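Local coordinates for L-amino acid deaminase (Proteus vulgaris, PDB 5I39), which probably acts as a membrane-bound, FAD-dependent oxidoreductase that deaminates L-amino acids, at residues E14-V18 / D185-A189; R166-W172 / A330-A334; A294-R298 / E320-L325. One frame throughout, in Å; residues are numbered along the deposited sequence.

Interaction 1: residues E14-V18 / D185-A189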
ATOM      1  N   GLU A  14     -13.782  -5.820 -11.213  1.00 30.56           N
ATOM      2  CA  GLU A  14     -14.947  -5.515 -12.106  1.00 28.64           C
ATOM      3  C   GLU A  14     -16.162  -4.996 -11.320  1.00 27.63           C
ATOM      4  O   GLU A  14     -16.376  -3.783 -11.245  1.00 28.42           O
ATOM      5  CB  GLU A  14     -15.325  -6.740 -12.952  1.00 30.20           C
ATOM      6  N   GLY A  15     -16.924  -5.910 -10.715  1.00 27.28           N
ATOM      7  CA  GLY A  15     -18.168  -5.574 -10.005  1.00 24.96           C
ATOM      8  C   GLY A  15     -18.023  -4.713  -8.757  1.00 22.88           C
ATOM      9  O   GLY A  15     -18.979  -4.058  -8.334  1.00 23.75           O
ATOM     10  N   ARG A  16     -16.835  -4.726  -8.158  1.00 20.35           N
ATOM     11  CA  ARG A  16     -16.513  -3.847  -7.025  1.00 18.88           C
ATOM     12  C   ARG A  16     -16.437  -2.361  -7.394  1.00 18.16           C
ATOM     13  O   ARG A  16     -16.724  -1.505  -6.561  1.00 18.37           O
ATOM     14  CB  ARG A  16     -15.212  -4.288  -6.352  1.00 17.58           C
ATOM     15  CG  ARG A  16     -13.953  -4.160  -7.202  1.00 16.49           C
ATOM     16  CD  ARG A  16     -12.918  -5.174  -6.747  1.00 15.88           C
ATOM     17  NE  ARG A  16     -11.680  -5.131  -7.526  1.00 14.80           N
ATOM     18  CZ  ARG A  16     -10.630  -4.349  -7.273  1.00 14.79           C
ATOM     19  NH1 ARG A  16     -10.625  -3.491  -6.246  1.00 14.10           N
ATOM     20  NH2 ARG A  16      -9.565  -4.432  -8.068  1.00 15.08           N
ATOM     21  N   PHE A  17     -16.034  -2.061  -8.628  1.00 18.02           N
ATOM     22  CA  PHE A  17     -16.039  -0.685  -9.129  1.00 17.82           C
ATOM     23  C   PHE A  17     -17.452  -0.330  -9.588  1.00 19.19           C
ATOM     24  O   PHE A  17     -18.103  -1.121 -10.275  1.00 21.69           O
ATOM     25  CB  PHE A  17     -15.045  -0.506 -10.277  1.00 17.80           C
ATOM     26  CG  PHE A  17     -13.613  -0.775  -9.892  1.00 16.86           C
ATOM     27  CD1 PHE A  17     -12.880   0.159  -9.161  1.00 16.13           C
ATOM     28  CD2 PHE A  17     -12.991  -1.964 -10.267  1.00 17.74           C
ATOM     29  CE1 PHE A  17     -11.556  -0.087  -8.818  1.00 15.62           C
ATOM     30  CE2 PHE A  17     -11.670  -2.215  -9.922  1.00 17.44           C
ATOM     31  CZ  PHE A  17     -10.952  -1.278  -9.192  1.00 17.19           C
ATOM     32  N   VAL A  18     -17.917   0.855  -9.195  1.00 18.04           N
ATOM     33  CA  VAL A  18     -19.279   1.313  -9.476  1.00 18.14           C
ATOM     34  C   VAL A  18     -19.212   2.653 -10.219  1.00 16.99           C
ATOM     35  O   VAL A  18     -19.026   3.703  -9.596  1.00 15.55           O
ATOM     36  CB  VAL A  18     -20.109   1.438  -8.177  1.00 19.07           C
ATOM     37  CG1 VAL A  18     -21.563   1.772  -8.488  1.00 20.17           C
ATOM     38  CG2 VAL A  18     -20.039   0.144  -7.373  1.00 20.91           C
ATOM     39  N   ASP A 185     -10.018   1.535   1.127  1.00  7.70           N
ATOM     40  CA  ASP A 185     -10.725   0.689   0.165  1.00  7.85           C
ATOM     41  C   ASP A 185     -10.098   0.856  -1.219  1.00  8.09           C
ATOM     42  O   ASP A 185      -9.961   1.984  -1.702  1.00  8.44           O
ATOM     43  CB  ASP A 185     -12.212   1.051   0.106  1.00  8.20           C
ATOM     44  CG  ASP A 185     -12.898   1.010   1.469  1.00  8.61           C
ATOM     45  OD1 ASP A 185     -12.356   0.421   2.431  1.00  8.87           O
ATOM     46  OD2 ASP A 185     -14.004   1.584   1.576  1.00  9.87           O
ATOM     47  N   PRO A 186      -9.749  -0.260  -1.888  1.00  8.17           N
ATOM     48  CA  PRO A 186      -9.021  -0.154  -3.155  1.00  8.50           C
ATOM     49  C   PRO A 186      -9.819   0.393  -4.339  1.00  8.69           C
ATOM     50  O   PRO A 186      -9.225   0.784  -5.337  1.00  9.33           O
ATOM     51  CB  PRO A 186      -8.557  -1.586  -3.401  1.00  8.64           C
ATOM     52  CG  PRO A 186      -9.580  -2.423  -2.724  1.00  8.52           C
ATOM     53  CD  PRO A 186      -9.925  -1.666  -1.481  1.00  8.37           C
ATOM     54  N   GLU A 187     -11.139   0.466  -4.213  1.00  9.05           N
ATOM     55  CA  GLU A 187     -11.962   1.078  -5.246  1.00  9.69           C
ATOM     56  C   GLU A 187     -11.889   2.606  -5.220  1.00  9.54           C
ATOM     57  O   GLU A 187     -12.366   3.247  -6.157  1.00 10.58           O
ATOM     58  CB  GLU A 187     -13.417   0.633  -5.111  1.00 10.77           C
ATOM     59  CG  GLU A 187     -13.627  -0.870  -5.259  1.00 11.85           C
ATOM     60  CD  GLU A 187     -13.224  -1.685  -4.040  1.00 12.00           C
ATOM     61  OE1 GLU A 187     -13.312  -1.170  -2.903  1.00 12.50           O
ATOM     62  OE2 GLU A 187     -12.802  -2.844  -4.228  1.00 12.70           O
ATOM     63  N   VAL A 188     -11.314   3.180  -4.158  1.00  9.08           N
ATOM     64  CA  VAL A 188     -11.329   4.630  -3.946  1.00  9.05           C
ATOM     65  C   VAL A 188      -9.966   5.265  -3.646  1.00  8.56           C
ATOM     66  O   VAL A 188      -9.624   6.268  -4.265  1.00  8.89           O
ATOM     67  CB  VAL A 188     -12.305   5.013  -2.806  1.00  9.39           C
ATOM     68  CG1 VAL A 188     -12.354   6.524  -2.611  1.00  9.70           C
ATOM     69  CG2 VAL A 188     -13.703   4.485  -3.088  1.00  9.75           C
ATOM     70  N   ALA A 189      -9.214   4.722  -2.690  1.00  8.34           N
ATOM     71  CA  ALA A 189      -8.125   5.479  -2.053  1.00  8.17           C
ATOM     72  C   ALA A 189      -7.107   6.078  -3.025  1.00  7.96           C
ATOM     73  O   ALA A 189      -6.849   7.278  -2.991  1.00  7.97           O
ATOM     74  CB  ALA A 189      -7.422   4.625  -1.012  1.00  8.25           C
TER

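Interaction 2: residues R166-W172 / A330-A334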
ATOM      1  N   ARG A 166     -18.242 -10.074  18.180  1.00 13.91           N
ATOM      2  CA  ARG A 166     -19.638 -10.388  18.468  1.00 15.09           C
ATOM      3  C   ARG A 166     -20.261 -11.190  17.322  1.00 15.03           C
ATOM      4  O   ARG A 166     -20.045 -10.891  16.146  1.00 15.40           O
ATOM      5  CB  ARG A 166     -20.446  -9.128  18.794  1.00 17.56           C
ATOM      6  CG  ARG A 166     -20.592  -8.106  17.679  1.00 19.97           C
ATOM      7  CD  ARG A 166     -21.203  -6.824  18.227  1.00 22.67           C
ATOM      8  NE  ARG A 166     -21.276  -5.757  17.229  1.00 25.61           N
ATOM      9  CZ  ARG A 166     -20.249  -5.006  16.824  1.00 26.42           C
ATOM     10  NH1 ARG A 166     -19.017  -5.186  17.304  1.00 27.41           N
ATOM     11  NH2 ARG A 166     -20.455  -4.062  15.909  1.00 28.79           N
ATOM     12  N   GLY A 167     -20.986 -12.242  17.690  1.00 15.28           N
ATOM     13  CA  GLY A 167     -21.566 -13.177  16.729  1.00 15.09           C
ATOM     14  C   GLY A 167     -20.651 -14.299  16.264  1.00 14.81           C
ATOM     15  O   GLY A 167     -21.048 -15.089  15.409  1.00 16.06           O
ATOM     16  N   ALA A 168     -19.438 -14.387  16.813  1.00 14.08           N
ATOM     17  CA  ALA A 168     -18.516 -15.471  16.481  1.00 14.36           C
ATOM     18  C   ALA A 168     -19.016 -16.795  17.050  1.00 14.94           C
ATOM     19  O   ALA A 168     -19.519 -16.838  18.173  1.00 16.65           O
ATOM     20  CB  ALA A 168     -17.131 -15.173  17.028  1.00 14.47           C
ATOM     21  N   THR A 169     -18.881 -17.863  16.268  1.00 14.66           N
ATOM     22  CA  THR A 169     -19.248 -19.213  16.682  0.65 15.58           C
ATOM     23  C   THR A 169     -18.271 -19.764  17.721  1.00 16.06           C
ATOM     24  O   THR A 169     -18.660 -20.436  18.673  1.00 17.84           O
ATOM     25  CB  THR A 169     -19.257 -20.140  15.450  0.65 11.78           C
ATOM     26  OG1 THR A 169     -20.177 -19.624  14.479  0.65 15.24           O
ATOM     27  CG2 THR A 169     -19.655 -21.560  15.817  0.65 13.92           C
ATOM     28  N   THR A 170     -16.987 -19.484  17.508  1.00 15.93           N
ATOM     29  CA  THR A 170     -15.919 -19.992  18.366  1.00 17.04           C
ATOM     30  C   THR A 170     -15.709 -19.042  19.541  1.00 17.43           C
ATOM     31  O   THR A 170     -15.734 -17.819  19.378  1.00 17.77           O
ATOM     32  CB  THR A 170     -14.610 -20.162  17.571  1.00 16.87           C
ATOM     33  OG1 THR A 170     -14.840 -21.039  16.462  1.00 17.50           O
ATOM     34  CG2 THR A 170     -13.481 -20.727  18.436  1.00 17.84           C
ATOM     35  N   ASP A 171     -15.488 -19.620  20.720  1.00 18.11           N
ATOM     36  CA  ASP A 171     -15.254 -18.854  21.939  1.00 19.76           C
ATOM     37  C   ASP A 171     -13.783 -18.433  22.006  1.00 18.93           C
ATOM     38  O   ASP A 171     -12.976 -19.019  22.731  1.00 21.28           O
ATOM     39  CB  ASP A 171     -15.672 -19.685  23.164  1.00 21.90           C
ATOM     40  CG  ASP A 171     -15.798 -18.855  24.438  1.00 24.77           C
ATOM     41  OD1 ASP A 171     -15.938 -17.615  24.360  1.00 27.66           O
ATOM     42  OD2 ASP A 171     -15.777 -19.462  25.530  1.00 28.18           O
ATOM     43  N   TRP A 172     -13.444 -17.408  21.226  1.00 17.35           N
ATOM     44  CA  TRP A 172     -12.077 -16.886  21.179  1.00 16.24           C
ATOM     45  C   TRP A 172     -11.781 -16.202  22.511  1.00 15.99           C
ATOM     46  O   TRP A 172     -12.619 -15.466  23.030  1.00 18.04           O
ATOM     47  CB  TRP A 172     -11.894 -15.897  20.023  1.00 15.69           C
ATOM     48  CG  TRP A 172     -12.279 -16.451  18.679  1.00 14.80           C
ATOM     49  CD1 TRP A 172     -13.378 -16.122  17.946  1.00 14.31           C
ATOM     50  CD2 TRP A 172     -11.579 -17.449  17.929  1.00 14.46           C
ATOM     51  NE1 TRP A 172     -13.405 -16.846  16.776  1.00 13.61           N
ATOM     52  CE2 TRP A 172     -12.308 -17.667  16.740  1.00 14.18           C
ATOM     53  CE3 TRP A 172     -10.406 -18.181  18.146  1.00 15.64           C
ATOM     54  CZ2 TRP A 172     -11.901 -18.587  15.767  1.00 14.76           C
ATOM     55  CZ3 TRP A 172      -9.996 -19.091  17.175  1.00 15.70           C
ATOM     56  CH2 TRP A 172     -10.745 -19.287  16.002  1.00 15.88           C
ATOM     57  N   ALA A 330     -19.461 -19.854   8.431  1.00 12.44           N
ATOM     58  CA  ALA A 330     -19.586 -20.780   9.561  1.00 13.30           C
ATOM     59  C   ALA A 330     -19.142 -20.121  10.870  1.00 13.09           C
ATOM     60  O   ALA A 330     -19.769 -20.311  11.907  1.00 14.11           O
ATOM     61  CB  ALA A 330     -18.786 -22.046   9.311  1.00 13.87           C
ATOM     62  N   GLU A 331     -18.069 -19.336  10.810  1.00 12.75           N
ATOM     63  CA  GLU A 331     -17.552 -18.654  11.996  1.00 12.59           C
ATOM     64  C   GLU A 331     -18.371 -17.417  12.367  1.00 12.17           C
ATOM     65  O   GLU A 331     -18.537 -17.118  13.549  1.00 12.57           O
ATOM     66  CB  GLU A 331     -16.078 -18.293  11.808  1.00 12.62           C
ATOM     67  CG  GLU A 331     -15.404 -17.667  13.029  1.00 12.80           C
ATOM     68  CD  GLU A 331     -15.534 -18.493  14.300  1.00 13.75           C
ATOM     69  OE1 GLU A 331     -15.527 -19.742  14.224  1.00 15.04           O
ATOM     70  OE2 GLU A 331     -15.646 -17.890  15.386  1.00 13.75           O
ATOM     71  N   PHE A 332     -18.861 -16.702  11.355  1.00 11.94           N
ATOM     72  CA  PHE A 332     -19.700 -15.518  11.542  1.00 12.22           C
ATOM     73  C   PHE A 332     -20.957 -15.647  10.682  1.00 12.56           C
ATOM     74  O   PHE A 332     -20.984 -15.171   9.542  1.00 12.81           O
ATOM     75  CB  PHE A 332     -18.921 -14.249  11.180  1.00 12.05           C
ATOM     76  CG  PHE A 332     -17.928 -13.835  12.226  1.00 12.40           C
ATOM     77  CD1 PHE A 332     -18.322 -13.040  13.297  1.00 12.83           C
ATOM     78  CD2 PHE A 332     -16.602 -14.246  12.150  1.00 12.53           C
ATOM     79  CE1 PHE A 332     -17.410 -12.657  14.270  1.00 13.25           C
ATOM     80  CE2 PHE A 332     -15.688 -13.869  13.123  1.00 12.81           C
ATOM     81  CZ  PHE A 332     -16.093 -13.075  14.183  1.00 13.28           C
ATOM     82  N   PRO A 333     -22.010 -16.298  11.228  1.00 13.21           N
ATOM     83  CA  PRO A 333     -23.279 -16.460  10.501  1.00 13.35           C
ATOM     84  C   PRO A 333     -23.950 -15.159  10.058  1.00 13.66           C
ATOM     85  O   PRO A 333     -24.809 -15.192   9.181  1.00 14.42           O
ATOM     86  CB  PRO A 333     -24.159 -17.222  11.498  1.00 13.84           C
ATOM     87  CG  PRO A 333     -23.193 -17.971  12.349  1.00 14.50           C
ATOM     88  CD  PRO A 333     -22.019 -17.052  12.497  1.00 13.62           C
ATOM     89  N   ALA A 334     -23.541 -14.024  10.630  1.00 13.71           N
ATOM     90  CA  ALA A 334     -23.920 -12.707  10.106  1.00 14.17           C
ATOM     91  C   ALA A 334     -23.671 -12.541   8.600  1.00 13.84           C
ATOM     92  O   ALA A 334     -24.371 -11.771   7.954  1.00 14.99           O
ATOM     93  CB  ALA A 334     -23.195 -11.609  10.869  1.00 15.20           C
TER
HETATM   94  O   HOH W   1     -22.033 -13.704  13.127  1.00 15.58           O

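Interaction 3: residues A294-R298 / E320-L325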
ATOM      1  N   ALA A 294     -14.194  -6.757   2.782  1.00  9.10           N
ATOM      2  CA  ALA A 294     -13.074  -7.406   2.133  1.00  9.03           C
ATOM      3  C   ALA A 294     -12.734  -8.679   2.901  1.00  9.13           C
ATOM      4  O   ALA A 294     -12.781  -8.701   4.126  1.00  9.26           O
ATOM      5  CB  ALA A 294     -11.882  -6.470   2.106  1.00  8.93           C
ATOM      6  N   THR A 295     -12.402  -9.736   2.171  1.00  9.79           N
ATOM      7  CA  THR A 295     -11.988 -11.004   2.777  1.00 10.79           C
ATOM      8  C   THR A 295     -11.132 -11.784   1.787  1.00 12.19           C
ATOM      9  O   THR A 295     -11.117 -11.483   0.606  1.00 12.34           O
ATOM     10  CB  THR A 295     -13.211 -11.849   3.222  1.00 10.87           C
ATOM     11  OG1 THR A 295     -12.775 -13.072   3.831  1.00 11.78           O
ATOM     12  CG2 THR A 295     -14.133 -12.174   2.049  1.00 11.29           C
ATOM     13  N   SER A 296     -10.442 -12.804   2.281  1.00 14.15           N
ATOM     14  CA  SER A 296      -9.609 -13.671   1.440  1.00 15.05           C
ATOM     15  C   SER A 296      -9.118 -14.854   2.263  1.00 15.80           C
ATOM     16  O   SER A 296      -8.985 -14.721   3.471  1.00 14.34           O
ATOM     17  CB  SER A 296      -8.407 -12.888   0.906  1.00 15.94           C
ATOM     18  OG  SER A 296      -7.395 -13.734   0.396  1.00 16.71           O
ATOM     19  N   PRO A 297      -8.836 -16.009   1.619  1.00 16.77           N
ATOM     20  CA  PRO A 297      -8.232 -17.118   2.378  1.00 17.37           C
ATOM     21  C   PRO A 297      -6.826 -16.837   2.933  1.00 18.60           C
ATOM     22  O   PRO A 297      -6.406 -17.505   3.874  1.00 18.34           O
ATOM     23  CB  PRO A 297      -8.183 -18.263   1.358  1.00 18.04           C
ATOM     24  CG  PRO A 297      -8.272 -17.607   0.025  1.00 17.57           C
ATOM     25  CD  PRO A 297      -9.136 -16.401   0.229  1.00 16.02           C
ATOM     26  N   ARG A 298      -6.109 -15.879   2.345  1.00 18.13           N
ATOM     27  CA  ARG A 298      -4.793 -15.467   2.838  1.00 18.91           C
ATOM     28  C   ARG A 298      -4.523 -14.020   2.420  1.00 22.07           C
ATOM     29  O   ARG A 298      -4.573 -13.698   1.231  1.00 18.59           O
ATOM     30  CB  ARG A 298      -3.707 -16.392   2.283  1.00 17.09           C
ATOM     31  CG  ARG A 298      -2.345 -16.208   2.932  1.00 13.75           C
ATOM     32  CD  ARG A 298      -1.261 -17.022   2.239  1.00 27.14           C
ATOM     33  NE  ARG A 298      -1.388 -18.463   2.481  1.00 33.38           N
ATOM     34  CZ  ARG A 298      -0.817 -19.148   3.480  1.00 40.25           C
ATOM     35  NH1 ARG A 298      -0.047 -18.552   4.393  1.00 42.94           N
ATOM     36  NH2 ARG A 298      -1.024 -20.461   3.569  1.00 43.00           N
ATOM     37  N   GLU A 320     -11.246 -23.525  -3.432  1.00 18.83           N
ATOM     38  CA  GLU A 320     -10.688 -22.961  -2.195  1.00 18.23           C
ATOM     39  C   GLU A 320     -11.290 -21.589  -1.876  1.00 16.90           C
ATOM     40  O   GLU A 320     -11.592 -21.303  -0.720  1.00 16.40           O
ATOM     41  CB  GLU A 320      -9.158 -22.862  -2.229  1.00 20.30           C
ATOM     42  CG  GLU A 320      -8.568 -22.494  -0.863  1.00 22.20           C
ATOM     43  CD  GLU A 320      -7.054 -22.376  -0.833  1.00 23.82           C
ATOM     44  OE1 GLU A 320      -6.380 -22.769  -1.802  1.00 25.82           O
ATOM     45  OE2 GLU A 320      -6.530 -21.875   0.180  1.00 25.45           O
ATOM     46  N   LEU A 321     -11.458 -20.743  -2.891  1.00 16.56           N
ATOM     47  CA  LEU A 321     -12.047 -19.412  -2.688  1.00 15.73           C
ATOM     48  C   LEU A 321     -13.487 -19.497  -2.172  1.00 15.16           C
ATOM     49  O   LEU A 321     -13.870 -18.778  -1.245  1.00 14.45           O
ATOM     50  CB  LEU A 321     -11.974 -18.587  -3.977  1.00 16.84           C
ATOM     51  CG  LEU A 321     -10.557 -18.118  -4.323  1.00 18.20           C
ATOM     52  CD1 LEU A 321     -10.422 -17.793  -5.802  1.00 20.23           C
ATOM     53  CD2 LEU A 321     -10.155 -16.917  -3.477  1.00 18.94           C
ATOM     54  N   ASN A 322     -14.269 -20.398  -2.758  1.00 15.28           N
ATOM     55  CA  ASN A 322     -15.629 -20.649  -2.297  1.00 15.29           C
ATOM     56  C   ASN A 322     -15.653 -21.205  -0.869  1.00 14.46           C
ATOM     57  O   ASN A 322     -16.451 -20.767  -0.036  1.00 14.73           O
ATOM     58  CB  ASN A 322     -16.326 -21.616  -3.249  1.00 16.65           C
ATOM     59  CG  ASN A 322     -17.789 -21.812  -2.908  1.00 18.05           C
ATOM     60  OD1 ASN A 322     -18.615 -20.949  -3.192  1.00 20.58           O
ATOM     61  ND2 ASN A 322     -18.118 -22.949  -2.301  1.00 18.73           N
ATOM     62  N   ALA A 323     -14.764 -22.159  -0.598  1.00 13.96           N
ATOM     63  CA  ALA A 323     -14.631 -22.755   0.735  1.00 13.81           C
ATOM     64  C   ALA A 323     -14.210 -21.728   1.789  1.00 13.57           C
ATOM     65  O   ALA A 323     -14.621 -21.824   2.943  1.00 13.96           O
ATOM     66  CB  ALA A 323     -13.646 -23.913   0.700  1.00 14.47           C
ATOM     67  N   SER A 324     -13.409 -20.745   1.388  1.00 13.22           N
ATOM     68  CA  SER A 324     -13.023 -19.659   2.289  1.00 12.59           C
ATOM     69  C   SER A 324     -14.245 -18.860   2.747  1.00 11.98           C
ATOM     70  O   SER A 324     -14.382 -18.561   3.933  1.00 12.17           O
ATOM     71  CB  SER A 324     -12.003 -18.729   1.633  1.00 12.70           C
ATOM     72  OG  SER A 324     -11.418 -17.886   2.606  1.00 13.05           O
ATOM     73  N   LEU A 325     -15.137 -18.536   1.814  1.00 12.13           N
ATOM     74  CA  LEU A 325     -16.397 -17.874   2.163  1.00 12.43           C
ATOM     75  C   LEU A 325     -17.277 -18.746   3.048  1.00 12.33           C
ATOM     76  O   LEU A 325     -17.910 -18.245   3.974  1.00 12.77           O
ATOM     77  CB  LEU A 325     -17.166 -17.450   0.911  1.00 12.91           C
ATOM     78  CG  LEU A 325     -16.461 -16.433   0.011  1.00 13.57           C
ATOM     79  CD1 LEU A 325     -17.277 -16.186  -1.245  1.00 15.03           C
ATOM     80  CD2 LEU A 325     -16.191 -15.116   0.724  1.00 14.29           C
TER
HETATM   81  O   HOH W   2     -12.718 -15.552   2.414  1.00 16.34           O

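Interaction 1: residues E14-V18 / D185-A189
The modelled chain starts with a type I beta turn from E14 to F17, evidenced by the 3.2 Å hydrogen bond from F17 N to E14 O. E14 and G15 do not touch the opposite segment, but the turn they begin leads into R16 and F17, which do. D342 secures this turn from outside, accepting hydrogen bonds from E14 N and R16 N.

R16 directs its CA-to-CB bond toward 185-189 and extends through trans chi2 and chi3 until NH1 lies 3.0 Å from E187 OE2. With an N-H...O angle of 165° and the oxygen near the plane of the guanidinium, this is a well-formed, hydrogen-bonded salt bridge. The same NH1 lies 3.8 Å from P186 CG, while NH2 binds S77 O and W344 adds a cation-pi contact. F17 follows with its ring against E187: CE1 is 3.8 Å from the E187 CA, and CD1 is 4.1 Å from the E187 CG.

On the facing loop, D185 O accepts hydrogen bonds from V188 N and A189 N, both at 3.0 Å, a compact bend leading into helix 189-199, with V188 at the N-cap position.

The E187 carboxylate is buried, yet each oxygen meets an arginine: OE2 meets R16, and OE1 forms a salt bridge with R23. The chemistry therefore implies a charge-compensated joint, partly covered by the F17 ring, that joins the N-terminal segment to a loop whose P186 side chain lies about 8 Å from the bound FAD.

Interaction 2: residues R166-W172 / A330-A334
E331 organises this contact through the conformation of its side chain. A trans chi1 followed by chi2 near +54° swings the carboxylate from the last turn of its helix onto 166-172. There OE2 accepts hydrogen bonds from T170 N (3.0 Å, 161°) and W172 NE1 (2.8 Å, 138°), and OE1 accepts one from T170 OG1 at 2.7 Å. T170 and W172 both hold chi1 in the m well, which brings the hydroxyl and the indole NH to the same carboxylate.

T169, also m at chi1 in the conformer given, donates OG1 to A330 O at 2.7 Å, while its N donates to E331 O at 2.8 Å and 155°. The loop thus satisfies two carbonyls at the C-terminal end of the helix, just before F332 leaves helical angles. F332, with chi1 at -76°, lays one ring face against A168, whose CA is 4.1 Å from the ring centroid and 26° off its normal, a CH-pi contact. A water spans the remaining gap, 2.8 Å from G167 O and 2.9 Å from A334 N.

In the fold, the loop between helix 158-164 and strand 175-178 abuts the end of helix 318-331. Strand 276-279 packs against both, its L279 touched by W172, E331 and F332, and F285 of strand 283-287 meets the F332 ring edge-to-face.

Interaction 3: residues A294-R298 / E320-L325
P297 presses its ring onto helix 318-331, overlapping L321 and S324: CD lies 3.9 Å from L321 CD2, and CB lies 3.5 Å from S324 OG. Its CA and the S324 OG are closer still, at 3.3 Å. E320 reaches the flank, where OE2 is 4.1 Å from P297 CB. The positions E320, L321, S324 and L325 are spaced as expected for one helical face, and the S324 N to E320 O bond of 2.8 Å confirms the turn.

Two residues earlier, T295, on strand 293-295, continues the interface. Its CG2 meets L325 CD2 at 3.8 Å, and its OG1, hydrogen-bonded to F284 O, also accepts from a water at 2.9 Å that lies 2.7 Å from S324 OG. S296 between them turns its CA-to-CB bond away from the helix; its side chain lies about 5 Å from that of the FAD-binding Y80.

Strand 257-266 lies beside the joint, Q264 NE2 binding L321 O. Although P297 N is 3.3 Å from S324 OG, proline has no amide proton to share. The contact therefore rests on apolar overlap, with a single water bridging T295 OG1 and S324 OG.

Overall arrangement
Starting at the N terminus, 14-18 meets 185-189, and interaction 1 closes a loop of 166 residues, fastening the N-terminal segment to the loop before helix 189-199. Before it closes, 166-172 has already opened interaction 2, completed at 330-334, so these two cross; it joins the loop before strand 175-178 to the end of helix 318-331. Interaction 3 begins after interaction 1 has closed and nests within interaction 2, tying strand 293-295 and the residues after it to the same helix farther upstream, across a connection not modelled at 302-313. Side chains of interactions 1 and 3, P186 and S296, each come within about 8 Å of the FAD.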